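Local coordinates for transcriptional regulator (Rhodococcus jostii, PDB 5CYV), which binds p-coumaroyl-CoA and, as a MarR-family transcriptional regulator linked to p-hydroxycinnamate metabolism, probably binds DNA, at residues Val37-Leu45 / Val58-Gln68. Numbering follows the deposited sequence. Where two conformers were deposited one is given.
Sequences VRSYSVLVL and VAATMGLDPSQ. With WCA (p-coumaroyl-CoA), chain J.
R38 and Q68 meet through a hydrogen bond between guanidinium and side-chain amide: NH2 of R38 donates to OE1 of Q68 at 3.1 Å, with an N-H...O angle of 155° and the two flat groups nearly coplanar. One water joins NH1 of R38 to the same OE1, and another carries NH2 to the backbone O of Q68. Other N-H groups serve p-coumaroyl-CoA: NE gives an almost straight bond to OAE (2.8 Å), and NH1 reaches OAF in a more bent one (2.8 Å, 134°), so arginine, rich in donors, grips two amide carbonyls of the pantetheine arm. CD2 of L64 lies over one face near its rim, 3.8 Å from NH1, an apolar cover for part of the flat cation.

Deeper in, M62 enters as a knob among R38, S41, V42 and L45. Its bend at chi3 (67°) turns CE toward CB of S41 (3.8 Å), and SD rests against CG2 of V42; flexible, unbranched methionine suits such a hole. V42 CG2 also meets CG1 of V58 at 3.9 Å, while L45 and T61 touch tip to tip through methyls, the T61 hydroxyl being bonded to the O of G57. S41 bonds its OG back to V37 O, 3.4 Å from CAV of the coumaroyl ring. G63, whose positive phi favours glycine, forms a Schellman motif after helix 55-62, and the chain then brings L64 and Q68 to R38. L72 and V73 of helix 70-78 pack against V42, so the contact joins three helices of the MarR-type winged helix-turn-helix domain beside its acyl-CoA pocket.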
ATOM      1  N   VAL B  37      -0.925   2.888  11.778  1.00 16.82           N
ATOM      2  CA  VAL B  37      -0.481   1.634  11.178  0.55 17.88           C
ATOM      3  C   VAL B  37       0.971   1.262  11.604  1.00 16.61           C
ATOM      4  O   VAL B  37       1.204   0.094  11.939  1.00 17.35           O
ATOM      5  CB  VAL B  37      -0.551   1.619   9.633  0.55 22.63           C
ATOM      6  CG1 VAL B  37      -2.004   1.713   9.049  0.55 20.15           C
ATOM      7  CG2 VAL B  37       0.340   2.611   9.037  0.55 22.51           C
ATOM      8  N   ARG B  38       1.892   2.229  11.650  1.00 17.76           N
ATOM      9  CA  ARG B  38       3.275   1.817  12.016  1.00 17.03           C
ATOM     10  C   ARG B  38       3.455   1.472  13.499  1.00 15.88           C
ATOM     11  O   ARG B  38       4.104   0.457  13.792  1.00 17.51           O
ATOM     12  CB  ARG B  38       4.287   2.911  11.637  1.00 16.55           C
ATOM     13  CG  ARG B  38       4.428   3.092  10.118  1.00 17.04           C
ATOM     14  CD  ARG B  38       5.609   4.004   9.842  1.00 16.47           C
ATOM     15  NE  ARG B  38       5.766   4.209   8.377  1.00 17.10           N
ATOM     16  CZ  ARG B  38       6.816   4.759   7.809  1.00 19.81           C
ATOM     17  NH1 ARG B  38       6.835   4.945   6.471  1.00 20.61           N
ATOM     18  NH2 ARG B  38       7.903   5.149   8.550  1.00 18.84           N
ATOM     19  N   SER B  39       2.891   2.252  14.402  1.00 17.86           N
ATOM     20  CA  SER B  39       3.034   1.903  15.828  1.00 16.60           C
ATOM     21  C   SER B  39       2.308   0.618  16.141  1.00 16.78           C
ATOM     22  O   SER B  39       2.799  -0.199  16.949  1.00 17.14           O
ATOM     23  CB  SER B  39       2.557   3.034  16.725  1.00 18.83           C
ATOM     24  OG  SER B  39       1.227   3.476  16.419  1.00 20.64           O
ATOM     25  N   TYR B  40       1.131   0.398  15.530  1.00 15.76           N
ATOM     26  CA  TYR B  40       0.500  -0.894  15.656  1.00 16.69           C
ATOM     27  C   TYR B  40       1.351  -2.035  15.173  1.00 15.62           C
ATOM     28  O   TYR B  40       1.453  -3.075  15.861  1.00 17.21           O
ATOM     29  CB  TYR B  40      -0.858  -0.862  14.885  1.00 17.22           C
ATOM     30  CG  TYR B  40      -1.524  -2.184  14.713  1.00 15.19           C
ATOM     31  CD1 TYR B  40      -2.199  -2.788  15.748  1.00 17.99           C
ATOM     32  CD2 TYR B  40      -1.482  -2.842  13.448  1.00 18.20           C
ATOM     33  CE1 TYR B  40      -2.818  -4.026  15.589  1.00 18.53           C
ATOM     34  CE2 TYR B  40      -2.127  -4.054  13.273  1.00 22.18           C
ATOM     35  CZ  TYR B  40      -2.806  -4.639  14.349  1.00 21.24           C
ATOM     36  OH  TYR B  40      -3.372  -5.876  14.206  1.00 22.88           O
ATOM     37  N   SER B  41       1.984  -1.879  14.017  1.00 17.76           N
ATOM     38  CA  SER B  41       2.813  -2.968  13.494  1.00 16.08           C
ATOM     39  C   SER B  41       3.956  -3.307  14.464  1.00 16.16           C
ATOM     40  O   SER B  41       4.233  -4.487  14.674  1.00 17.00           O
ATOM     41  CB  SER B  41       3.426  -2.580  12.143  1.00 19.45           C
ATOM     42  OG  SER B  41       2.384  -2.325  11.174  1.00 19.57           O
ATOM     43  N   VAL B  42       4.610  -2.276  15.010  1.00 16.29           N
ATOM     44  CA  VAL B  42       5.692  -2.560  15.967  1.00 16.32           C
ATOM     45  C   VAL B  42       5.210  -3.298  17.204  1.00 17.21           C
ATOM     46  O   VAL B  42       5.820  -4.302  17.613  1.00 17.66           O
ATOM     47  CB  VAL B  42       6.392  -1.267  16.372  1.00 14.42           C
ATOM     48  CG1 VAL B  42       7.483  -1.528  17.441  1.00 18.50           C
ATOM     49  CG2 VAL B  42       7.021  -0.645  15.113  1.00 18.81           C
ATOM     50  N   LEU B  43       4.057  -2.859  17.710  1.00 15.26           N
ATOM     51  CA  LEU B  43       3.458  -3.499  18.896  1.00 15.27           C
ATOM     52  C   LEU B  43       3.128  -4.974  18.593  1.00 17.35           C
ATOM     53  O   LEU B  43       3.427  -5.889  19.401  1.00 17.26           O
ATOM     54  CB  LEU B  43       2.239  -2.693  19.349  1.00 16.40           C
ATOM     55  CG  LEU B  43       1.556  -3.335  20.564  1.00 17.15           C
ATOM     56  CD1 LEU B  43       2.516  -3.412  21.763  1.00 18.37           C
ATOM     57  CD2 LEU B  43       0.337  -2.490  20.957  1.00 19.68           C
ATOM     58  N   VAL B  44       2.515  -5.237  17.426  1.00 15.62           N
ATOM     59  CA  VAL B  44       2.160  -6.594  17.060  1.00 18.06           C
ATOM     60  C   VAL B  44       3.421  -7.446  16.973  1.00 16.92           C
ATOM     61  O   VAL B  44       3.490  -8.579  17.502  1.00 18.21           O
ATOM     62  CB  VAL B  44       1.433  -6.583  15.752  1.00 18.23           C
ATOM     63  CG1 VAL B  44       1.373  -8.005  15.148  1.00 21.76           C
ATOM     64  CG2 VAL B  44       0.032  -6.037  16.001  1.00 19.18           C
ATOM     65  N   LEU B  45       4.462  -6.887  16.353  1.00 15.98           N
ATOM     66  CA  LEU B  45       5.678  -7.696  16.157  1.00 16.97           C
ATOM     67  C   LEU B  45       6.384  -7.965  17.484  1.00 18.52           C
ATOM     68  O   LEU B  45       6.941  -9.058  17.674  1.00 21.64           O
ATOM     69  CB  LEU B  45       6.634  -7.009  15.151  1.00 17.26           C
ATOM     70  CG  LEU B  45       6.077  -7.011  13.724  1.00 17.94           C
ATOM     71  CD1 LEU B  45       6.863  -6.028  12.862  1.00 17.94           C
ATOM     72  CD2 LEU B  45       6.119  -8.372  13.076  1.00 20.57           C
ATOM     73  N   VAL B  58      12.207  -5.936  13.232  1.00 20.06           N
ATOM     74  CA  VAL B  58      11.022  -5.140  13.002  1.00 18.33           C
ATOM     75  C   VAL B  58      11.133  -4.336  11.713  1.00 20.37           C
ATOM     76  O   VAL B  58      10.188  -4.321  10.870  1.00 19.29           O
ATOM     77  CB  VAL B  58      10.821  -4.184  14.188  1.00 19.66           C
ATOM     78  CG1 VAL B  58       9.676  -3.194  13.884  1.00 24.08           C
ATOM     79  CG2 VAL B  58      10.473  -5.014  15.397  1.00 23.06           C
ATOM     80  N   ALA B  59      12.292  -3.694  11.552  1.00 19.94           N
ATOM     81  CA  ALA B  59      12.537  -2.866  10.377  1.00 20.81           C
ATOM     82  C   ALA B  59      12.422  -3.663   9.090  1.00 22.06           C
ATOM     83  O   ALA B  59      11.781  -3.224   8.139  1.00 22.73           O
ATOM     84  CB  ALA B  59      13.949  -2.214  10.473  1.00 24.41           C
ATOM     85  N   ALA B  60      12.993  -4.861   9.073  1.00 22.61           N
ATOM     86  CA  ALA B  60      13.026  -5.716   7.889  1.00 22.86           C
ATOM     87  C   ALA B  60      11.596  -6.158   7.572  1.00 21.57           C
ATOM     88  O   ALA B  60      11.188  -6.165   6.392  1.00 21.51           O
ATOM     89  CB  ALA B  60      13.920  -6.924   8.134  1.00 24.48           C
ATOM     90  N   THR B  61      10.824  -6.480   8.612  1.00 19.72           N
ATOM     91  CA  THR B  61       9.436  -6.907   8.337  1.00 18.91           C
ATOM     92  C   THR B  61       8.609  -5.771   7.760  1.00 19.26           C
ATOM     93  O   THR B  61       7.821  -5.974   6.839  1.00 20.12           O
ATOM     94  CB  THR B  61       8.760  -7.455   9.605  1.00 22.13           C
ATOM     95  OG1 THR B  61       9.467  -8.613  10.053  1.00 23.73           O
ATOM     96  CG2 THR B  61       7.304  -7.850   9.340  1.00 22.00           C
ATOM     97  N   MET B  62       8.847  -4.556   8.242  1.00 20.24           N
ATOM     98  CA  MET B  62       8.093  -3.382   7.792  1.00 21.49           C
ATOM     99  C   MET B  62       8.674  -2.763   6.536  1.00 18.64           C
ATOM    100  O   MET B  62       8.083  -1.817   6.014  1.00 22.20           O
ATOM    101  CB  MET B  62       8.034  -2.341   8.929  1.00 19.07           C
ATOM    102  CG  MET B  62       7.221  -2.886  10.088  1.00 17.56           C
ATOM    103  SD  MET B  62       7.162  -1.775  11.501  1.00 19.98           S
ATOM    104  CE  MET B  62       6.177  -0.348  10.825  1.00 19.35           C
ATOM    105  N   GLY B  63       9.810  -3.242   6.032  1.00 20.46           N
ATOM    106  CA  GLY B  63      10.485  -2.641   4.872  1.00 24.37           C
ATOM    107  C   GLY B  63      11.049  -1.265   5.141  1.00 24.62           C
ATOM    108  O   GLY B  63      11.187  -0.488   4.198  1.00 30.34           O
ATOM    109  N   LEU B  64      11.464  -0.995   6.384  1.00 21.69           N
ATOM    110  CA  LEU B  64      11.952   0.348   6.774  1.00 21.42           C
ATOM    111  C   LEU B  64      13.384   0.254   7.208  1.00 21.78           C
ATOM    112  O   LEU B  64      13.850  -0.816   7.576  1.00 25.30           O
ATOM    113  CB  LEU B  64      11.117   0.953   7.902  1.00 22.51           C
ATOM    114  CG  LEU B  64       9.659   1.192   7.509  1.00 21.87           C
ATOM    115  CD1 LEU B  64       8.889   1.505   8.693  1.00 21.89           C
ATOM    116  CD2 LEU B  64       9.571   2.355   6.460  1.00 26.38           C
ATOM    117  N   ASP B  65      14.119   1.359   7.141  1.00 28.80           N
ATOM    118  CA  ASP B  65      15.386   1.419   7.852  1.00 27.75           C
ATOM    119  C   ASP B  65      15.191   1.355   9.347  1.00 29.85           C
ATOM    120  O   ASP B  65      14.212   1.864   9.899  1.00 28.26           O
ATOM    121  CB  ASP B  65      16.129   2.709   7.543  1.00 35.77           C
ATOM    122  CG  ASP B  65      16.637   2.756   6.143  1.00 53.06           C
ATOM    123  OD1 ASP B  65      16.851   1.672   5.556  1.00 53.93           O
ATOM    124  OD2 ASP B  65      16.820   3.884   5.640  1.00 63.06           O
ATOM    125  N   PRO B  66      16.135   0.748  10.047  1.00 26.21           N
ATOM    126  CA  PRO B  66      16.014   0.678  11.497  1.00 23.39           C
ATOM    127  C   PRO B  66      15.902   2.062  12.154  1.00 25.21           C
ATOM    128  O   PRO B  66      15.224   2.154  13.182  1.00 24.96           O
ATOM    129  CB  PRO B  66      17.295  -0.038  11.916  1.00 26.14           C
ATOM    130  CG  PRO B  66      17.623  -0.893  10.707  1.00 29.50           C
ATOM    131  CD  PRO B  66      17.248  -0.065   9.515  1.00 30.73           C
ATOM    132  N   SER B  67      16.510   3.114  11.555  1.00 27.52           N
ATOM    133  CA  SER B  67      16.429   4.441  12.170  1.00 24.66           C
ATOM    134  C   SER B  67      14.989   4.920  12.232  1.00 25.63           C
ATOM    135  O   SER B  67      14.640   5.779  13.059  1.00 24.99           O
ATOM    136  CB  SER B  67      17.260   5.447  11.361  1.00 24.92           C
ATOM    137  OG  SER B  67      16.749   5.609  10.051  1.00 27.98           O
ATOM    138  N   GLN B  68      14.149   4.380  11.365  1.00 21.85           N
ATOM    139  CA  GLN B  68      12.740   4.838  11.307  0.63 22.41           C
ATOM    140  C   GLN B  68      11.898   4.152  12.360  1.00 21.90           C
ATOM    141  O   GLN B  68      10.785   4.538  12.617  1.00 20.37           O
ATOM    142  CB  GLN B  68      12.140   4.632   9.899  0.63 22.50           C
ATOM    143  CG  GLN B  68      12.848   5.530   8.890  0.63 21.06           C
ATOM    144  CD  GLN B  68      11.977   5.978   7.681  0.63 27.04           C
ATOM    145  OE1 GLN B  68      10.761   5.810   7.648  0.63 20.82           O
ATOM    146  NE2 GLN B  68      12.650   6.532   6.677  0.63 26.85           N
TER
HETATM  147  C4  WCA J 202      13.618  10.778  -5.885  1.00 76.58           C
HETATM  148  C5  WCA J 202      12.882  11.936  -6.115  1.00 73.57           C
HETATM  149  C6  WCA J 202      13.508  12.998  -6.868  1.00 67.63           C
HETATM  150  C8  WCA J 202      11.605  10.569  -4.945  1.00 71.11           C
HETATM  151  N1  WCA J 202      14.773  12.815  -7.313  1.00 65.95           N
HETATM  152  N3  WCA J 202      14.891  10.685  -6.372  1.00 71.62           N
HETATM  153  CAV WCA J 202      -0.104  -2.889   8.933  1.00 21.67           C
HETATM  154  CAT WCA J 202      -1.056  -3.617   9.577  1.00 24.02           C
HETATM  155  CBS WCA J 202      -2.214  -3.932   8.850  1.00 27.34           C
HETATM  156  OAJ WCA J 202      -3.230  -4.690   9.491  1.00 33.25           O
HETATM  157  CAU WCA J 202      -2.381  -3.563   7.558  1.00 25.05           C
HETATM  158  CAW WCA J 202      -1.403  -2.827   6.880  1.00 23.35           C
HETATM  159  CBT WCA J 202      -0.267  -2.526   7.589  1.00 19.49           C
HETATM  160  CAR WCA J 202       0.749  -1.779   6.822  1.00 22.02           C
HETATM  161  CAQ WCA J 202       2.076  -1.605   7.400  1.00 24.75           C
HETATM  162  CBP WCA J 202       3.060  -1.021   6.409  1.00 20.90           C
HETATM  163  OAD WCA J 202       2.980  -0.924   5.233  1.00 23.49           O
HETATM  164  SBO WCA J 202       4.486  -0.480   7.250  1.00 27.66           S
HETATM  165  CBA WCA J 202       5.497   0.011   5.817  1.00 26.51           C
HETATM  166  CAY WCA J 202       5.458   1.586   5.637  1.00 21.48           C
HETATM  167  NBH WCA J 202       4.320   1.996   4.890  1.00 20.84           N
HETATM  168  CBQ WCA J 202       3.437   3.009   5.485  1.00 19.51           C
HETATM  169  OAE WCA J 202       3.685   3.596   6.545  1.00 19.04           O
HETATM  170  CBB WCA J 202       2.235   3.411   4.689  1.00 17.30           C
HETATM  171  CAZ WCA J 202       2.410   4.810   4.030  1.00 19.02           C
HETATM  172  NBI WCA J 202       3.417   4.871   2.951  1.00 18.82           N
HETATM  173  CBR WCA J 202       4.742   5.250   3.128  1.00 20.03           C
HETATM  174  OAF WCA J 202       5.130   5.446   4.284  1.00 21.30           O
HETATM  175  CBX WCA J 202       5.666   5.418   1.931  1.00 19.87           C
HETATM  176  OAK WCA J 202       4.830   5.536   0.744  1.00 20.11           O
HETATM  177  CCD WCA J 202       6.640   4.242   1.787  1.00 20.51           C
HETATM  178  CAA WCA J 202       5.827   2.995   1.331  1.00 21.64           C
HETATM  179  CAB WCA J 202       7.445   3.975   3.078  1.00 22.10           C
HETATM  180  CBD WCA J 202       7.641   4.576   0.632  1.00 24.04           C
HETATM  181  OBK WCA J 202       8.186   5.848   1.070  1.00 25.51           O
HETATM  182  PCG WCA J 202       9.527   6.413   0.376  1.00 26.64           P
HETATM  183  OAP WCA J 202      10.548   5.322   0.433  1.00 32.31           O
HETATM  184  OAI WCA J 202       9.805   7.754   1.101  1.00 28.46           O
HETATM  185  OBN WCA J 202       9.195   6.570  -1.139  1.00 25.96           O
HETATM  186  PCF WCA J 202       8.742   7.743  -2.063  1.00 27.09           P
HETATM  187  OAO WCA J 202       8.715   8.956  -1.128  1.00 29.28           O
HETATM  188  OAH WCA J 202       7.578   7.338  -2.956  1.00 28.43           O
HETATM  189  O5' WCA J 202       9.995   7.929  -3.071  1.00 34.59           O
HETATM  190  C5' WCA J 202      10.431   6.855  -3.902  1.00 28.97           C
HETATM  191  C4' WCA J 202      11.898   6.685  -4.168  1.00 61.35           C
HETATM  192  O4' WCA J 202      12.330   7.789  -5.287  1.00 68.03           O
HETATM  193  C3' WCA J 202      12.697   6.925  -3.100  1.00 72.98           C
HETATM  194  O3' WCA J 202      14.017   6.293  -3.288  1.00 82.37           O
HETATM  195  PCE WCA J 202      14.489   5.094  -2.383  1.00106.82           P
HETATM  196  OAM WCA J 202      13.451   4.020  -2.426  1.00103.61           O
HETATM  197  OAN WCA J 202      14.682   5.561  -0.969  1.00106.49           O
HETATM  198  OAG WCA J 202      15.791   4.570  -2.926  1.00106.94           O
HETATM  199  C2' WCA J 202      12.922   8.453  -3.148  1.00 67.43           C
HETATM  200  O2' WCA J 202      13.971   8.868  -2.391  1.00 61.82           O
HETATM  201  C1' WCA J 202      13.123   8.649  -4.695  1.00 71.32           C
HETATM  202  N9  WCA J 202      12.777   9.965  -5.147  1.00 72.18           N
HETATM  203  N7  WCA J 202      11.642  11.775  -5.518  1.00 69.23           N
HETATM  204  C2  WCA J 202      15.435  11.702  -7.075  1.00 68.66           C
HETATM  205  N6  WCA J 202      12.783  14.202  -7.128  1.00 75.49           N
HETATM  206  O   HOH W   1       8.471   5.418  11.299  1.00 19.27           O
HETATM  207  O   HOH W   2       9.273   6.068   5.260  1.00 26.08           O